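Local structure of protein-L-isoaspartate(D-aspartate) O-methyltransferase (Sulfolobus tokodaii, 1VBF) at residues I51-L56 and T79-Y84; H40-L45 and A55-I60; V138-T143 and G194-L199. The protein probably catalyses methyl esterification of L-isoaspartyl residues in damaged proteins, using S-adenosyl-L-methionine as methyl donor, and so serves their repair or degradation. One frame throughout, in Å; residues are numbered along the deposited sequence.

Interaction 1 (I51-L56 and T79-Y84)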
# COMPACT_ATOMS: atom_id res chain seq x y z
N ILE B 51 6.33 -8.66 24.50
CA ILE B 51 6.02 -10.07 24.79
C ILE B 51 4.65 -10.37 25.39
O ILE B 51 4.28 -9.83 26.43
CB ILE B 51 7.07 -10.65 25.71
CG1 ILE B 51 8.46 -10.31 25.19
CG2 ILE B 51 6.91 -12.14 25.78
CD1 ILE B 51 9.56 -10.67 26.13
N ASN B 52 3.91 -11.27 24.74
CA ASN B 52 2.58 -11.66 25.18
C ASN B 52 2.44 -13.13 25.50
O ASN B 52 3.31 -13.95 25.18
CB ASN B 52 1.54 -11.34 24.10
CG ASN B 52 1.48 -9.87 23.75
OD1 ASN B 52 1.41 -9.00 24.62
ND2 ASN B 52 1.49 -9.59 22.46
N THR B 53 1.31 -13.47 26.10
CA THR B 53 1.02 -14.85 26.43
C THR B 53 0.02 -15.26 25.38
O THR B 53 -0.97 -14.57 25.19
CB THR B 53 0.29 -14.99 27.77
OG1 THR B 53 0.83 -14.05 28.70
CG2 THR B 53 0.46 -16.39 28.30
N THR B 54 0.26 -16.38 24.70
CA THR B 54 -0.69 -16.84 23.70
C THR B 54 -2.12 -16.86 24.27
O THR B 54 -2.32 -17.07 25.49
CB THR B 54 -0.37 -18.25 23.22
OG1 THR B 54 0.91 -18.29 22.60
CG2 THR B 54 -1.38 -18.70 22.23
N ALA B 55 -3.09 -16.63 23.40
CA ALA B 55 -4.49 -16.64 23.79
C ALA B 55 -4.82 -18.04 24.29
O ALA B 55 -4.37 -19.05 23.72
CB ALA B 55 -5.34 -16.32 22.61
N LEU B 56 -5.60 -18.09 25.37
CA LEU B 56 -5.98 -19.35 25.97
C LEU B 56 -6.63 -20.29 24.97
O LEU B 56 -6.32 -21.50 24.95
CB LEU B 56 -6.94 -19.15 27.13
CG LEU B 56 -6.74 -19.97 28.42
CD1 LEU B 56 -8.08 -20.11 29.13
CD2 LEU B 56 -6.19 -21.33 28.12
N THR B 79 9.07 -20.63 27.57
CA THR B 79 8.41 -20.78 28.87
C THR B 79 7.40 -19.70 29.20
O THR B 79 6.27 -19.99 29.60
CB THR B 79 9.46 -20.86 30.02
OG1 THR B 79 10.39 -21.91 29.72
CG2 THR B 79 8.79 -21.16 31.35
N GLY B 80 7.79 -18.44 29.04
CA GLY B 80 6.86 -17.38 29.36
C GLY B 80 6.46 -17.42 30.82
O GLY B 80 7.32 -17.59 31.67
N ILE B 81 5.16 -17.28 31.10
CA ILE B 81 4.67 -17.27 32.48
C ILE B 81 4.50 -18.65 33.09
O ILE B 81 4.01 -18.77 34.20
CB ILE B 81 3.34 -16.52 32.60
CG1 ILE B 81 2.22 -17.30 31.91
CG2 ILE B 81 3.47 -15.14 31.99
CD1 ILE B 81 0.83 -16.71 32.13
N GLY B 82 4.87 -19.70 32.38
CA GLY B 82 4.78 -21.04 32.93
C GLY B 82 3.47 -21.79 32.95
O GLY B 82 3.46 -22.98 33.26
N TYR B 83 2.36 -21.12 32.62
CA TYR B 83 1.05 -21.77 32.61
C TYR B 83 0.91 -22.99 31.67
O TYR B 83 0.39 -24.05 32.08
CB TYR B 83 -0.04 -20.77 32.27
CG TYR B 83 -1.37 -21.42 32.07
CD1 TYR B 83 -2.07 -21.96 33.15
CD2 TYR B 83 -1.90 -21.58 30.80
CE1 TYR B 83 -3.30 -22.65 32.97
CE2 TYR B 83 -3.13 -22.28 30.60
CZ TYR B 83 -3.82 -22.81 31.68
OH TYR B 83 -5.03 -23.47 31.49
N TYR B 84 1.34 -22.87 30.43
CA TYR B 84 1.22 -24.01 29.54
C TYR B 84 2.24 -25.07 29.96
O TYR B 84 2.06 -26.27 29.69
CB TYR B 84 1.41 -23.62 28.06
CG TYR B 84 0.36 -22.67 27.54
CD1 TYR B 84 0.67 -21.34 27.29
CD2 TYR B 84 -0.96 -23.08 27.37
CE1 TYR B 84 -0.28 -20.45 26.88
CE2 TYR B 84 -1.94 -22.17 26.96
CZ TYR B 84 -1.58 -20.86 26.72
OH TYR B 84 -2.53 -19.96 26.30

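Interaction 2 (H40-L45 and A55-I60)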
# COMPACT_ATOMS: atom_id res chain seq x y z
N HIS B 40 -12.23 -13.41 27.95
CA HIS B 40 -11.51 -12.76 26.85
C HIS B 40 -10.49 -13.74 26.34
O HIS B 40 -9.42 -13.39 25.86
CB HIS B 40 -10.83 -11.48 27.34
CG HIS B 40 -11.81 -10.47 27.84
ND1 HIS B 40 -12.65 -9.78 26.99
CD2 HIS B 40 -12.17 -10.12 29.09
CE1 HIS B 40 -13.50 -9.06 27.70
NE2 HIS B 40 -13.23 -9.25 28.98
N THR B 41 -10.90 -14.99 26.44
CA THR B 41 -10.11 -16.13 26.05
C THR B 41 -9.40 -16.11 24.68
O THR B 41 -8.49 -16.91 24.42
CB THR B 41 -11.00 -17.35 26.22
OG1 THR B 41 -10.80 -17.86 27.54
CG2 THR B 41 -10.73 -18.41 25.21
N HIS B 42 -9.79 -15.17 23.82
CA HIS B 42 -9.21 -15.09 22.49
C HIS B 42 -8.11 -14.05 22.37
O HIS B 42 -7.50 -13.92 21.32
CB HIS B 42 -10.29 -14.83 21.43
CG HIS B 42 -11.21 -16.00 21.19
ND1 HIS B 42 -12.27 -16.30 22.03
CD2 HIS B 42 -11.22 -16.95 20.23
CE1 HIS B 42 -12.88 -17.39 21.59
NE2 HIS B 42 -12.27 -17.80 20.50
N GLU B 43 -7.84 -13.32 23.44
CA GLU B 43 -6.79 -12.32 23.35
C GLU B 43 -5.47 -12.74 23.98
O GLU B 43 -5.43 -13.55 24.90
CB GLU B 43 -7.22 -11.05 24.04
CG GLU B 43 -8.51 -10.50 23.59
CD GLU B 43 -8.85 -9.28 24.41
OE1 GLU B 43 -8.07 -8.30 24.37
OE2 GLU B 43 -9.90 -9.31 25.10
N ALA B 44 -4.38 -12.17 23.47
CA ALA B 44 -3.04 -12.43 23.97
C ALA B 44 -2.84 -11.38 25.04
O ALA B 44 -3.20 -10.23 24.83
CB ALA B 44 -2.01 -12.27 22.88
N LEU B 45 -2.26 -11.78 26.17
CA LEU B 45 -2.06 -10.87 27.28
C LEU B 45 -0.63 -10.31 27.38
O LEU B 45 0.37 -11.02 27.17
CB LEU B 45 -2.48 -11.57 28.59
CG LEU B 45 -3.77 -12.41 28.43
CD1 LEU B 45 -4.14 -13.15 29.73
CD2 LEU B 45 -4.91 -11.51 27.98
N ALA B 55 -3.09 -16.63 23.40
CA ALA B 55 -4.49 -16.64 23.79
C ALA B 55 -4.82 -18.04 24.29
O ALA B 55 -4.37 -19.05 23.72
CB ALA B 55 -5.34 -16.32 22.61
N LEU B 56 -5.60 -18.09 25.37
CA LEU B 56 -5.98 -19.35 25.97
C LEU B 56 -6.63 -20.29 24.97
O LEU B 56 -6.32 -21.50 24.95
CB LEU B 56 -6.94 -19.15 27.13
CG LEU B 56 -6.74 -19.97 28.42
CD1 LEU B 56 -8.08 -20.11 29.13
CD2 LEU B 56 -6.19 -21.33 28.12
N ASN B 57 -7.54 -19.75 24.16
CA ASN B 57 -8.21 -20.59 23.19
C ASN B 57 -7.18 -21.19 22.23
O ASN B 57 -7.25 -22.36 21.86
CB ASN B 57 -9.26 -19.79 22.43
CG ASN B 57 -10.59 -20.55 22.29
OD1 ASN B 57 -10.66 -21.64 21.68
ND2 ASN B 57 -11.66 -19.99 22.86
N LEU B 58 -6.19 -20.39 21.84
CA LEU B 58 -5.18 -20.88 20.93
C LEU B 58 -4.30 -21.93 21.63
O LEU B 58 -4.12 -23.04 21.10
CB LEU B 58 -4.32 -19.73 20.45
CG LEU B 58 -4.08 -19.67 18.94
CD1 LEU B 58 -2.90 -18.82 18.71
CD2 LEU B 58 -3.80 -21.03 18.36
N GLY B 59 -3.76 -21.56 22.80
CA GLY B 59 -2.91 -22.46 23.58
C GLY B 59 -3.48 -23.85 23.87
O GLY B 59 -2.81 -24.88 23.69
N ILE B 60 -4.72 -23.89 24.31
CA ILE B 60 -5.36 -25.17 24.62
C ILE B 60 -5.53 -25.99 23.35
O ILE B 60 -5.40 -27.23 23.36
CB ILE B 60 -6.73 -24.94 25.30
CG1 ILE B 60 -6.53 -24.11 26.56
CG2 ILE B 60 -7.36 -26.27 25.65
CD1 ILE B 60 -5.43 -24.67 27.47
O HOH W 1 -5.84 -15.65 26.48

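Interaction 3 (V138-T143 and G194-L199)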
# COMPACT_ATOMS: atom_id res chain seq x y z
N VAL B 138 7.23 -31.32 20.87
CA VAL B 138 7.81 -29.99 20.96
C VAL B 138 6.75 -28.94 20.63
O VAL B 138 6.01 -29.09 19.65
CB VAL B 138 8.97 -29.81 19.99
CG1 VAL B 138 9.47 -28.39 20.10
CG2 VAL B 138 10.07 -30.80 20.28
N VAL B 139 6.65 -27.90 21.44
CA VAL B 139 5.70 -26.82 21.20
C VAL B 139 6.50 -25.54 21.18
O VAL B 139 7.35 -25.34 22.04
CB VAL B 139 4.73 -26.62 22.35
CG1 VAL B 139 3.41 -26.03 21.84
CG2 VAL B 139 4.55 -27.89 23.08
N VAL B 140 6.23 -24.66 20.22
CA VAL B 140 6.97 -23.40 20.17
C VAL B 140 5.92 -22.31 20.30
O VAL B 140 4.90 -22.42 19.66
CB VAL B 140 7.74 -23.29 18.83
CG1 VAL B 140 8.78 -22.17 18.91
CG2 VAL B 140 8.40 -24.62 18.53
N TRP B 141 6.14 -21.30 21.12
CA TRP B 141 5.15 -20.25 21.32
C TRP B 141 5.53 -18.93 20.67
O TRP B 141 5.24 -17.85 21.19
CB TRP B 141 4.89 -20.01 22.81
CG TRP B 141 4.33 -21.20 23.54
CD1 TRP B 141 5.01 -22.03 24.38
CD2 TRP B 141 3.00 -21.75 23.43
NE1 TRP B 141 4.21 -23.06 24.79
CE2 TRP B 141 2.97 -22.92 24.23
CE3 TRP B 141 1.84 -21.37 22.74
CZ2 TRP B 141 1.82 -23.72 24.36
CZ3 TRP B 141 0.69 -22.18 22.87
CH2 TRP B 141 0.70 -23.34 23.68
N ALA B 142 6.20 -19.03 19.54
CA ALA B 142 6.59 -17.84 18.79
C ALA B 142 6.89 -18.28 17.35
O ALA B 142 7.32 -19.41 17.10
CB ALA B 142 7.79 -17.16 19.43
N THR B 143 6.65 -17.39 16.41
CA THR B 143 6.85 -17.73 15.01
C THR B 143 8.34 -17.75 14.61
O THR B 143 9.17 -17.01 15.16
CB THR B 143 6.02 -16.76 14.09
OG1 THR B 143 6.18 -17.15 12.73
CG2 THR B 143 6.47 -15.31 14.23
N GLY B 194 4.45 -13.47 18.08
CA GLY B 194 5.58 -12.56 18.06
C GLY B 194 6.74 -13.37 17.51
O GLY B 194 6.69 -14.61 17.47
N ARG B 195 7.79 -12.69 17.08
CA ARG B 195 8.93 -13.36 16.49
C ARG B 195 9.86 -14.00 17.49
O ARG B 195 10.16 -13.42 18.53
CB ARG B 195 9.71 -12.37 15.65
CG ARG B 195 9.04 -11.99 14.37
CD ARG B 195 9.92 -11.07 13.59
NE ARG B 195 9.59 -11.11 12.18
CZ ARG B 195 10.33 -10.56 11.23
NH1 ARG B 195 11.44 -9.93 11.55
NH2 ARG B 195 9.96 -10.66 9.96
N ILE B 196 10.34 -15.20 17.16
CA ILE B 196 11.28 -15.92 18.01
C ILE B 196 12.65 -15.30 17.77
O ILE B 196 12.96 -14.88 16.66
CB ILE B 196 11.32 -17.38 17.64
CG1 ILE B 196 12.05 -18.18 18.71
CG2 ILE B 196 11.97 -17.52 16.32
CD1 ILE B 196 11.91 -19.70 18.55
N GLY B 197 13.47 -15.23 18.80
CA GLY B 197 14.78 -14.64 18.64
C GLY B 197 15.85 -15.70 18.74
O GLY B 197 15.58 -16.80 19.21
N GLY B 198 17.05 -15.41 18.27
CA GLY B 198 18.09 -16.41 18.37
C GLY B 198 18.76 -16.72 17.05
O GLY B 198 18.38 -16.21 16.00
N LEU B 199 19.78 -17.57 17.14
CA LEU B 199 20.58 -17.98 16.00
C LEU B 199 19.74 -18.23 14.75
O LEU B 199 20.05 -17.71 13.68
CB LEU B 199 21.37 -19.25 16.35
CG LEU B 199 22.82 -19.40 15.88
CD1 LEU B 199 23.12 -20.88 15.76
CD2 LEU B 199 23.04 -18.74 14.54
O HOH W 2 4.26 -14.91 20.81

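Interaction 1 (I51-L56 and T79-Y84)
The chain from T53 to L56 and that from I81 to Y84 run 34° apart in direction and diverge slightly, the CA–CA distance being 7.0 Å at T53 and G80 but 9.3 Å at L56 and Y84. The second segment is the glycine-rich loop of a Rossmann-like methyltransferase, following strand 73-77 and leading into helix 83-91; as in relatives, it probably borders the S-adenosylmethionine site. Its type II' turn is closed by G82 N donating to T79 O at 3.1 Å. At G82, the N-cap, a side chain would collide with the carbonyl oxygen of I81. Outside contacts tie the loop to the neighbouring strand 94-99, T79 OG1 bonding to S97 OG and G80 N to E99 OE2.

Y84 carries the contact. Its CG lies anti to the carbonyl carbon (chi1 -64°), which directs the ring toward the other segment, where OH donates a hydrogen bond to T54 O at 3.0 Å. The acceptor sits at the ring edge, near the ring plane, whereas the donor stands 64° out of the T54 carbonyl plane, so the bond misses the lone-pair directions. The ring is covered on both faces, which probably limits its movement: Y83 CD2 lies 3.8 Å above its plane, over the centre of the Y84 ring, and the indole of W141 stacks on the opposite face.

Beside this polar link, two apolar meetings fill the interface. T53 turns CG2 anti to its backbone N, placing the methyl against I81 CD1 at 3.9 Å; the two side chains cross nearly at right angles, with I81 CG1 in the crowded position between N and C. At the helix end L56 crosses Y83 in the same manner, its CD2 lying 4.1 Å from Y83 CE2.

Interaction 2 (H40-L45 and A55-I60)
This is a backbone-led, partly buried contact in which the loop ahead of strand 45-48 covers the N-terminal end of helix 56-65. The loop folds into a type I turn from H40 to E43, and its carbonyls meet the first turn of the helix. N57 N donates to T41 O at 3.0 Å, almost straight at 171°. L56 N is served differently: one water accepts from it at 2.7 Å and donates to E43 O, also at 2.7 Å. A55, the N-cap residue, adds a weaker CA-H...O contact, its CA 3.4 Å from E43 O, and its methyl CB rests 3.5 Å from H42 O.

Two side chains flank these links. T41 crosses N57 at about a right angle, with CG2 lying 3.4 Å from N57 CB, while OG1 on the other branch is 3.9 Å from L56 CD1. H42 runs alongside N57, pointing the same way, and N57 CB sits over one ring face in a CH-pi contact, 4.2 Å from the H42 centroid and 16° off the normal. The imidazole and amide planes are only 30° apart.

A glycine at T41 removes CB, OG1 and CG2 and would probably loosen the packing against N57 and L56, although the carbonyl that accepts from N57 N would remain. At and after the end of the turn, E43 and L45 pack on P49 of the second subunit. The arrangement is that of a helix N-terminus, probably electropositive, with A55 as N-cap, whose first-turn amides N57 N and L56 N are met by carbonyls of an earlier loop, directly and through water.

Interaction 3 (V138-T143 and G194-L199)
I196, in the loop between strand 184-191 and helix 209-223, is the side chain round which the contact is arranged, joining that loop to the end of strand 135-140 of the seven-stranded mixed sheet. Its CG1 is anti to the backbone N (chi1 -167°) and the chain continues extended (chi2 169°), so CD1 arrives at V140 CG1, 4.0 Å away, with the two side chains crossing at about a right angle. Nearer its base, I196 CB abuts A142 CB at 4.0 Å. I77 of strand 73-77 touches both V140 and I196.

T143 and R195 turn their polar ends elsewhere. T143 OG1 is anti to its own N and bonds to G166 O, which leaves CG2 in the crowded position, alongside G194 O and 3.9 Å from R195 CA. R195 starts away from the strand segment; its NH1 bonds to D204 O and its guanidinium makes cation-pi contacts with F202 and Y206.

The backbones are joined at a single bridge between T143 and R195, of the parallel pattern: T143 N donates to G194 O at 3.0 Å and I196 N to T143 O at 2.9 Å. The first bond comes nearly along the C=O axis, the second in the carbonyl plane at an N-H...O angle of 156°. One water extends the clasp, donating to W141 O at 3.1 Å and accepting from G194 N at 3.1 Å.

Polar attachment across the two segments is thus made by main-chain groups and water, with side chains adding apolar packing, which suggests that the join probably depends little on side-chain polarity.

In the fold
Interaction 1 is the buried one, whereas interactions 2 and 3 are only partly buried and each uses a bridging water. Interactions 1 and 2 share A55 and L56 and hold the start of helix 56-65 from two directions; T53 N and L45 O also join them by a probable hydrogen bond of 2.8 Å. W141 brings in interaction 3: it meets T54 and Y84 of interaction 1, and its CZ3 lies 3.7 Å from G59 CA of interaction 2. Chemistry follows place: aromatic packing with one side-chain hydroxyl bond in the core, loop carbonyls and a water meeting first-turn helix amides in 40-45 with 55-60, and strand-like backbone pairing in 138-143 with 194-199.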